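Local coordinates for dihydropteroate synthase (Burkholderia cenocepacia, PDB 2Y5S) that catalyses the joining of para-aminobenzoate to 6-hydroxymethyl-7,8-dihydropterin diphosphate, giving 7,8-dihydropteroate on the pathway to folate, at the interface of chains A and B. Residues are numbered along the deposited sequence; one frame, centred on the assembly and turned at random. Chains: chain A/B, Dihydropteroate synthase.

Contact 1: the interface of chains A and B. Residues chain A 245, 249, 252-253; chain B 276, 279-280.
A:Lys245, in an extended stretch of loop (phi/psi -60°/148°), faces B:Asp279 on helix 274-291, while A:Ala252 near the start of helix 251-263 meets B:Ala276 on the same chain B helix. Both chains belong to the dihydropteroate synthase family of pterin-binding TIM barrels, and the patch forms part of a two-fold interface whose physiological role the structure alone does not show. A:Lys245 and B:Asp279 meet tip to tip in a salt bridge. The lysine is extended beyond CG, its later torsions all near 180°, which carries the ammonium NZ to 2.7 Å from the carboxylate OD2 of B:Asp279. NZ comes in on the syn lone pair of OD2, the side of the other oxygen, OD1, which is itself 3.4 Å from NZ. The same OD2 also meets a bridging water, 2.9 Å from the water oxygen. That water in turn reaches two backbone groups of chain A: the carbonyl O of A:Glu249, at the end of the 3-10 helix 247-249, and the amide N of A:Ala253, each 3.1 Å from the water oxygen. The aspartate oxygen is thus tied both directly to a side chain and indirectly to a helix start, and the nearby ammonium would probably stabilise its negative charge. Beside this polar cluster the helices pack closely through small residues: the methyl CB of A:Ala252 lies 3.6 Å from CA of B:Ala276 and 3.4 Å from its carbonyl O.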
ATOM      1  N   LYS A 245      10.380   8.360 -12.507  1.00 29.32           N
ATOM      2  CA  LYS A 245      11.292   7.237 -12.307  1.00 29.78           C
ATOM      3  C   LYS A 245      10.996   6.100 -13.306  1.00 29.41           C
ATOM      4  O   LYS A 245       9.832   5.876 -13.681  1.00 28.38           O
ATOM      5  CB  LYS A 245      11.162   6.680 -10.891  1.00 29.18           C
ATOM      6  CG  LYS A 245      11.623   7.589  -9.755  1.00 31.72           C
ATOM      7  CD  LYS A 245      11.280   6.879  -8.437  1.00 34.36           C
ATOM      8  CE  LYS A 245      11.693   7.651  -7.213  1.00 36.61           C
ATOM      9  NZ  LYS A 245      11.660   6.739  -6.037  1.00 37.28           N
ATOM     10  N   GLU A 249      12.159   1.093 -10.865  1.00 29.11           N
ATOM     11  CA  GLU A 249      12.145   1.909  -9.646  1.00 27.83           C
ATOM     12  C   GLU A 249      10.713   2.277  -9.220  1.00 25.92           C
ATOM     13  O   GLU A 249      10.500   3.235  -8.469  1.00 25.40           O
ATOM     14  CB  GLU A 249      12.988   3.172  -9.847  1.00 29.61           C
ATOM     15  CG  GLU A 249      14.475   2.872 -10.140  1.00 31.62           C
ATOM     16  CD  GLU A 249      15.307   4.121 -10.422  1.00 36.99           C
ATOM     17  OE1 GLU A 249      14.928   5.219  -9.967  1.00 38.39           O
ATOM     18  OE2 GLU A 249      16.363   3.996 -11.097  1.00 41.49           O
ATOM     19  N   ALA A 252       7.535   0.287  -5.082  1.00 18.22           N
ATOM     20  CA  ALA A 252       6.688   0.781  -3.990  1.00 17.78           C
ATOM     21  C   ALA A 252       5.373   1.342  -4.549  1.00 17.28           C
ATOM     22  O   ALA A 252       4.302   1.088  -4.010  1.00 17.43           O
ATOM     23  CB  ALA A 252       7.420   1.830  -3.144  1.00 18.71           C
ATOM     24  N   ALA A 253       5.449   2.058  -5.662  1.00 17.15           N
ATOM     25  CA  ALA A 253       4.259   2.652  -6.263  1.00 16.19           C
ATOM     26  C   ALA A 253       3.334   1.560  -6.776  1.00 15.28           C
ATOM     27  O   ALA A 253       2.092   1.675  -6.691  1.00 13.08           O
ATOM     28  CB  ALA A 253       4.666   3.616  -7.406  1.00 16.84           C
TER
ATOM     29  N   ALA B 276      10.217   4.853  -0.485  1.00 18.52           N
ATOM     30  CA  ALA B 276       9.157   3.906  -0.771  1.00 18.41           C
ATOM     31  C   ALA B 276       7.819   4.394  -0.242  1.00 17.77           C
ATOM     32  O   ALA B 276       6.793   4.246  -0.906  1.00 17.37           O
ATOM     33  CB  ALA B 276       9.498   2.499  -0.195  1.00 18.56           C
ATOM     34  N   ASP B 279       6.686   7.474  -2.474  1.00 18.73           N
ATOM     35  CA  ASP B 279       6.179   6.958  -3.757  1.00 19.13           C
ATOM     36  C   ASP B 279       4.771   6.376  -3.592  1.00 18.78           C
ATOM     37  O   ASP B 279       3.860   6.681  -4.393  1.00 18.03           O
ATOM     38  CB  ASP B 279       7.128   5.901  -4.337  1.00 19.73           C
ATOM     39  CG  ASP B 279       8.381   6.499  -4.994  1.00 22.08           C
ATOM     40  OD1 ASP B 279       8.472   7.737  -5.177  1.00 23.75           O
ATOM     41  OD2 ASP B 279       9.287   5.704  -5.359  1.00 23.72           O
ATOM     42  N   ALA B 280       4.586   5.547  -2.559  1.00 17.40           N
ATOM     43  CA  ALA B 280       3.274   4.981  -2.257  1.00 16.99           C
ATOM     44  C   ALA B 280       2.260   6.065  -2.007  1.00 16.90           C
ATOM     45  O   ALA B 280       1.152   5.981  -2.502  1.00 16.28           O
ATOM     46  CB  ALA B 280       3.325   4.011  -1.060  1.00 15.52           C
TER
HETATM   47  O   HOH W   1       8.137   3.264  -6.458  1.00 11.36           O

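Contact 2: the interface of chains A and B. Residues chain A 207, 238, 241-242, 253, 256-257; chain B 279, 282-283, 286.
In B:Val283, CG1 is anti to the backbone N (chi1 172°) and CG2 anti to the carbonyl carbon, a fork that splits its two methyls between groups of chain A; in A:Tyr207, CG lies beside the backbone N (chi1 -76°), and chi2 of -79° turns a ring face toward B:Ala286. This is a largely apolar patch of the two-fold dihydropteroate synthase interface, with helix 274-291 of chain B lying against helices 204-211 and 251-263 and the loop at A:Val241 and A:Ile242. B:Val283 buries 76 Å². Its CG2 packs 3.6 Å from CB of A:Ala253 and 3.9 Å from CG2 of A:Val241, whose side chain crosses that of B:Val283 at about a right angle. The other methyl, CG1, points toward CB of A:Ala256 and the backbone N of A:Ala257; the small alanines probably let the helices approach. One turn further along, the methyl of B:Ala286 sits over the centre of the tyrosine ring in a CH-pi contact, CB 3.6 Å from ring atom CE1; CG1 of A:Val241 touches the same methyl at 3.9 Å. Toward the other end, A:Ile242 crosses B:Asp279 at about a right angle, laying its branch methyl CG2 3.9 Å from the aspartate CA and its CB 3.5 Å from the carboxylate OD1. The backbone O of A:Val241 faces CB of B:Ser282 in a close contact, not a hydrogen bond, and CG2 of A:Ile242 lies 4.0 Å from the same CB.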
ATOM      1  N   TYR A 207      -6.320   7.066 -13.261  1.00 18.41           N
ATOM      2  CA  TYR A 207      -6.636   7.253 -11.847  1.00 18.39           C
ATOM      3  C   TYR A 207      -8.131   7.388 -11.591  1.00 19.05           C
ATOM      4  O   TYR A 207      -8.590   7.022 -10.526  1.00 19.30           O
ATOM      5  CB  TYR A 207      -5.836   8.408 -11.233  1.00 18.76           C
ATOM      6  CG  TYR A 207      -4.425   7.977 -10.986  1.00 17.51           C
ATOM      7  CD1 TYR A 207      -4.113   7.199  -9.869  1.00 17.54           C
ATOM      8  CD2 TYR A 207      -3.409   8.293 -11.874  1.00 17.34           C
ATOM      9  CE1 TYR A 207      -2.827   6.767  -9.646  1.00 15.45           C
ATOM     10  CE2 TYR A 207      -2.108   7.859 -11.658  1.00 18.22           C
ATOM     11  CZ  TYR A 207      -1.832   7.096 -10.536  1.00 18.20           C
ATOM     12  OH  TYR A 207      -0.569   6.646 -10.292  1.00 16.91           O
ATOM     13  N   LEU A 238       2.180   5.139 -12.912  1.00 17.66           N
ATOM     14  CA  LEU A 238       2.922   5.199 -11.655  1.00 17.23           C
ATOM     15  C   LEU A 238       4.118   6.118 -11.794  1.00 17.83           C
ATOM     16  O   LEU A 238       4.348   6.969 -10.936  1.00 18.98           O
ATOM     17  CB  LEU A 238       3.369   3.804 -11.219  1.00 15.88           C
ATOM     18  CG  LEU A 238       2.338   2.705 -11.120  1.00 16.04           C
ATOM     19  CD1 LEU A 238       2.955   1.373 -10.569  1.00 15.13           C
ATOM     20  CD2 LEU A 238       1.152   3.167 -10.260  1.00 13.59           C
ATOM     21  N   VAL A 241       3.489   9.946 -11.470  1.00 19.95           N
ATOM     22  CA  VAL A 241       3.192  10.588 -10.184  1.00 20.19           C
ATOM     23  C   VAL A 241       4.360  10.538  -9.205  1.00 21.00           C
ATOM     24  O   VAL A 241       4.278  11.151  -8.133  1.00 21.29           O
ATOM     25  CB  VAL A 241       1.891  10.035  -9.503  1.00 19.32           C
ATOM     26  CG1 VAL A 241       0.696  10.088 -10.468  1.00 19.85           C
ATOM     27  CG2 VAL A 241       2.066   8.623  -8.972  1.00 17.01           C
ATOM     28  N   ILE A 242       5.441   9.831  -9.561  1.00 21.68           N
ATOM     29  CA  ILE A 242       6.605   9.715  -8.677  1.00 22.81           C
ATOM     30  C   ILE A 242       7.846  10.387  -9.277  1.00 25.20           C
ATOM     31  O   ILE A 242       8.980  10.002  -8.986  1.00 26.51           O
ATOM     32  CB  ILE A 242       6.884   8.217  -8.234  1.00 21.63           C
ATOM     33  CG1 ILE A 242       7.349   7.336  -9.393  1.00 20.09           C
ATOM     34  CG2 ILE A 242       5.646   7.601  -7.600  1.00 18.89           C
ATOM     35  CD1 ILE A 242       7.475   5.827  -9.010  1.00 17.28           C
ATOM     36  N   ALA A 253       5.449   2.058  -5.662  1.00 17.15           N
ATOM     37  CA  ALA A 253       4.259   2.652  -6.263  1.00 16.19           C
ATOM     38  C   ALA A 253       3.334   1.560  -6.776  1.00 15.28           C
ATOM     39  O   ALA A 253       2.092   1.675  -6.691  1.00 13.08           O
ATOM     40  CB  ALA A 253       4.666   3.616  -7.406  1.00 16.84           C
ATOM     41  N   ALA A 256       1.405   0.105  -3.916  1.00 15.24           N
ATOM     42  CA  ALA A 256       0.343   1.029  -3.498  1.00 15.16           C
ATOM     43  C   ALA A 256      -0.865   0.912  -4.421  1.00 15.06           C
ATOM     44  O   ALA A 256      -2.010   0.931  -3.969  1.00 15.56           O
ATOM     45  CB  ALA A 256       0.824   2.489  -3.473  1.00 15.76           C
ATOM     46  N   ALA A 257      -0.597   0.823  -5.713  1.00 14.70           N
ATOM     47  CA  ALA A 257      -1.653   0.673  -6.710  1.00 14.98           C
ATOM     48  C   ALA A 257      -2.437  -0.641  -6.516  1.00 14.93           C
ATOM     49  O   ALA A 257      -3.650  -0.646  -6.571  1.00 15.26           O
ATOM     50  CB  ALA A 257      -1.046   0.742  -8.126  1.00 14.35           C
TER
ATOM     51  N   ASP B 279       6.686   7.474  -2.474  1.00 18.73           N
ATOM     52  CA  ASP B 279       6.179   6.958  -3.757  1.00 19.13           C
ATOM     53  C   ASP B 279       4.771   6.376  -3.592  1.00 18.78           C
ATOM     54  O   ASP B 279       3.860   6.681  -4.393  1.00 18.03           O
ATOM     55  CB  ASP B 279       7.128   5.901  -4.337  1.00 19.73           C
ATOM     56  CG  ASP B 279       8.381   6.499  -4.994  1.00 22.08           C
ATOM     57  OD1 ASP B 279       8.472   7.737  -5.177  1.00 23.75           O
ATOM     58  OD2 ASP B 279       9.287   5.704  -5.359  1.00 23.72           O
ATOM     59  N   SER B 282       2.364   9.128  -3.146  1.00 18.26           N
ATOM     60  CA  SER B 282       2.085   9.837  -4.397  1.00 19.21           C
ATOM     61  C   SER B 282       0.943   9.141  -5.164  1.00 19.30           C
ATOM     62  O   SER B 282       0.032   9.794  -5.692  1.00 18.74           O
ATOM     63  CB  SER B 282       3.327   9.926  -5.291  1.00 20.28           C
ATOM     64  OG  SER B 282       4.338  10.722  -4.717  1.00 19.09           O
ATOM     65  N   VAL B 283       0.984   7.813  -5.194  1.00 18.67           N
ATOM     66  CA  VAL B 283      -0.077   7.049  -5.826  1.00 18.68           C
ATOM     67  C   VAL B 283      -1.391   7.259  -5.072  1.00 18.90           C
ATOM     68  O   VAL B 283      -2.418   7.521  -5.672  1.00 18.23           O
ATOM     69  CB  VAL B 283       0.283   5.560  -5.906  1.00 18.26           C
ATOM     70  CG1 VAL B 283      -0.945   4.728  -6.398  1.00 17.81           C
ATOM     71  CG2 VAL B 283       1.522   5.362  -6.815  1.00 17.72           C
ATOM     72  N   ALA B 286      -2.870  10.671  -5.864  1.00 19.08           N
ATOM     73  CA  ALA B 286      -3.415  10.696  -7.224  1.00 20.54           C
ATOM     74  C   ALA B 286      -4.804  10.031  -7.326  1.00 20.06           C
ATOM     75  O   ALA B 286      -5.684  10.511  -8.035  1.00 19.95           O
ATOM     76  CB  ALA B 286      -2.452  10.044  -8.210  1.00 19.73           C
TER
HETATM   77  O   HOH W   2       8.137   3.264  -6.458  1.00 11.36           O

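Contact 3: the interface of chains A and B. Residues chain A 164, 166, 208, 211-212; chain B 291, 294.
B:Arg294, the C-terminal residue of its chain, reaches across to A:Asp164 just ahead of helix 165-182, burying 85 Å² in this two-fold interface in the dihydropteroate synthase family. Its chain bends at chi3 (70°), swinging the guanidinium out toward the aspartate. The two groups meet tip to tip, and the arginine grips end-on with both terminal nitrogens in a salt bridge built on two hydrogen bonds: NH1 gives one to OD1 of A:Asp164 at 3.1 Å, and NH2 a longer one to OD2 of the same carboxylate at 3.3 Å. Both oxygens are met from their syn side and lie close to the guanidinium plane, but the carboxylate is twisted 40° against that plane, so the paired bonds are not flat. NH1 meets OD1 29° out of the carboxylate plane, toward one face. From the opposite face OD1 also accepts the backbone N of A:Val166, 3.1 Å away, a helix-start bond that holds the aspartate in position for the arginine. The positive charge opposite and the helix start would together be expected to stabilise a charged carboxylate. A:Val166 does further work by laying its methyl CG2 over one face of the guanidinium, toward the rim and 3.6 Å from CZ. A:Ala212, just past helix 204-211, puts its methyl CB 3.4 Å from the guanidinium NE. Nearby, the methyl of A:Ala211 packs against the last turn of helix 274-291, its CB 4.0 Å from CA of B:Ala291.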
ATOM      1  N   ASP A 164     -17.533   9.896 -19.975  1.00 32.44           N
ATOM      2  CA  ASP A 164     -17.036   9.423 -18.683  1.00 30.93           C
ATOM      3  C   ASP A 164     -16.344   8.088 -18.943  1.00 28.41           C
ATOM      4  O   ASP A 164     -16.992   7.100 -19.317  1.00 27.08           O
ATOM      5  CB  ASP A 164     -18.156   9.258 -17.651  1.00 32.16           C
ATOM      6  CG  ASP A 164     -17.656   8.717 -16.298  1.00 34.24           C
ATOM      7  OD1 ASP A 164     -16.419   8.564 -16.074  1.00 36.92           O
ATOM      8  OD2 ASP A 164     -18.511   8.428 -15.438  1.00 39.15           O
ATOM      9  N   VAL A 166     -15.137   5.881 -17.025  1.00 23.78           N
ATOM     10  CA  VAL A 166     -15.627   4.782 -16.199  1.00 23.93           C
ATOM     11  C   VAL A 166     -16.834   4.108 -16.859  1.00 24.39           C
ATOM     12  O   VAL A 166     -16.840   2.893 -17.031  1.00 23.98           O
ATOM     13  CB  VAL A 166     -15.937   5.235 -14.764  1.00 24.11           C
ATOM     14  CG1 VAL A 166     -16.556   4.091 -13.937  1.00 24.65           C
ATOM     15  CG2 VAL A 166     -14.654   5.759 -14.104  1.00 24.19           C
ATOM     16  N   ALA A 208      -8.889   7.848 -12.589  1.00 19.86           N
ATOM     17  CA  ALA A 208     -10.348   7.833 -12.507  1.00 20.14           C
ATOM     18  C   ALA A 208     -10.858   6.392 -12.403  1.00 19.97           C
ATOM     19  O   ALA A 208     -11.726   6.083 -11.593  1.00 20.05           O
ATOM     20  CB  ALA A 208     -10.954   8.525 -13.709  1.00 20.91           C
ATOM     21  N   ALA A 211      -9.805   4.881  -8.921  1.00 19.84           N
ATOM     22  CA  ALA A 211     -10.678   5.453  -7.881  1.00 20.92           C
ATOM     23  C   ALA A 211     -12.095   4.897  -7.946  1.00 21.55           C
ATOM     24  O   ALA A 211     -12.717   4.691  -6.909  1.00 22.03           O
ATOM     25  CB  ALA A 211     -10.709   6.981  -7.959  1.00 20.50           C
ATOM     26  N   ALA A 212     -12.608   4.661  -9.157  1.00 21.78           N
ATOM     27  CA  ALA A 212     -13.989   4.177  -9.328  1.00 22.47           C
ATOM     28  C   ALA A 212     -14.043   2.727  -9.810  1.00 21.48           C
ATOM     29  O   ALA A 212     -15.015   2.324 -10.462  1.00 20.73           O
ATOM     30  CB  ALA A 212     -14.764   5.088 -10.297  1.00 22.82           C
TER
ATOM     31  N   ALA B 291     -10.691  10.707  -7.267  1.00 30.16           N
ATOM     32  CA  ALA B 291     -11.981  10.479  -6.592  1.00 32.34           C
ATOM     33  C   ALA B 291     -12.718  11.808  -6.346  1.00 35.31           C
ATOM     34  O   ALA B 291     -13.931  11.898  -6.553  1.00 36.87           O
ATOM     35  CB  ALA B 291     -11.784   9.724  -5.291  1.00 30.79           C
ATOM     36  N   ARG B 294     -15.286  13.096  -8.718  1.00 47.88           N
ATOM     37  CA  ARG B 294     -16.450  12.223  -8.915  1.00 49.29           C
ATOM     38  C   ARG B 294     -17.417  12.359  -7.740  1.00 50.37           C
ATOM     39  O   ARG B 294     -17.039  12.136  -6.584  1.00 49.91           O
ATOM     40  CB  ARG B 294     -16.006  10.761  -9.029  1.00 48.03           C
ATOM     41  CG  ARG B 294     -15.033  10.494 -10.164  1.00 47.48           C
ATOM     42  CD  ARG B 294     -14.754   9.002 -10.333  1.00 45.48           C
ATOM     43  NE  ARG B 294     -15.917   8.272 -10.845  1.00 45.01           N
ATOM     44  CZ  ARG B 294     -16.323   8.267 -12.115  1.00 45.64           C
ATOM     45  NH1 ARG B 294     -15.681   8.970 -13.047  1.00 45.41           N
ATOM     46  NH2 ARG B 294     -17.391   7.550 -12.463  1.00 46.40           N
ATOM     47  OXT ARG B 294     -18.588  12.687  -7.909  1.00 52.44           O
TER

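Contacts 1 and 2 adjoin, with the centres of their C-alpha atoms about 7 Å apart, and share A:Ala253 and B:Asp279; contact 3 lies about 16 Å from contact 2 and 22 Å from contact 1. Helix 274-291 of chain B runs through all three, while helix 251-263 of chain A serves contacts 1 and 2 and helix 204-211 serves contacts 2 and 3. Charged pairs thus bracket a mainly apolar middle along one C-terminal helix and its tail. Two-fold symmetry repeats the arrangement with the chains exchanged, as would suit a homodimer.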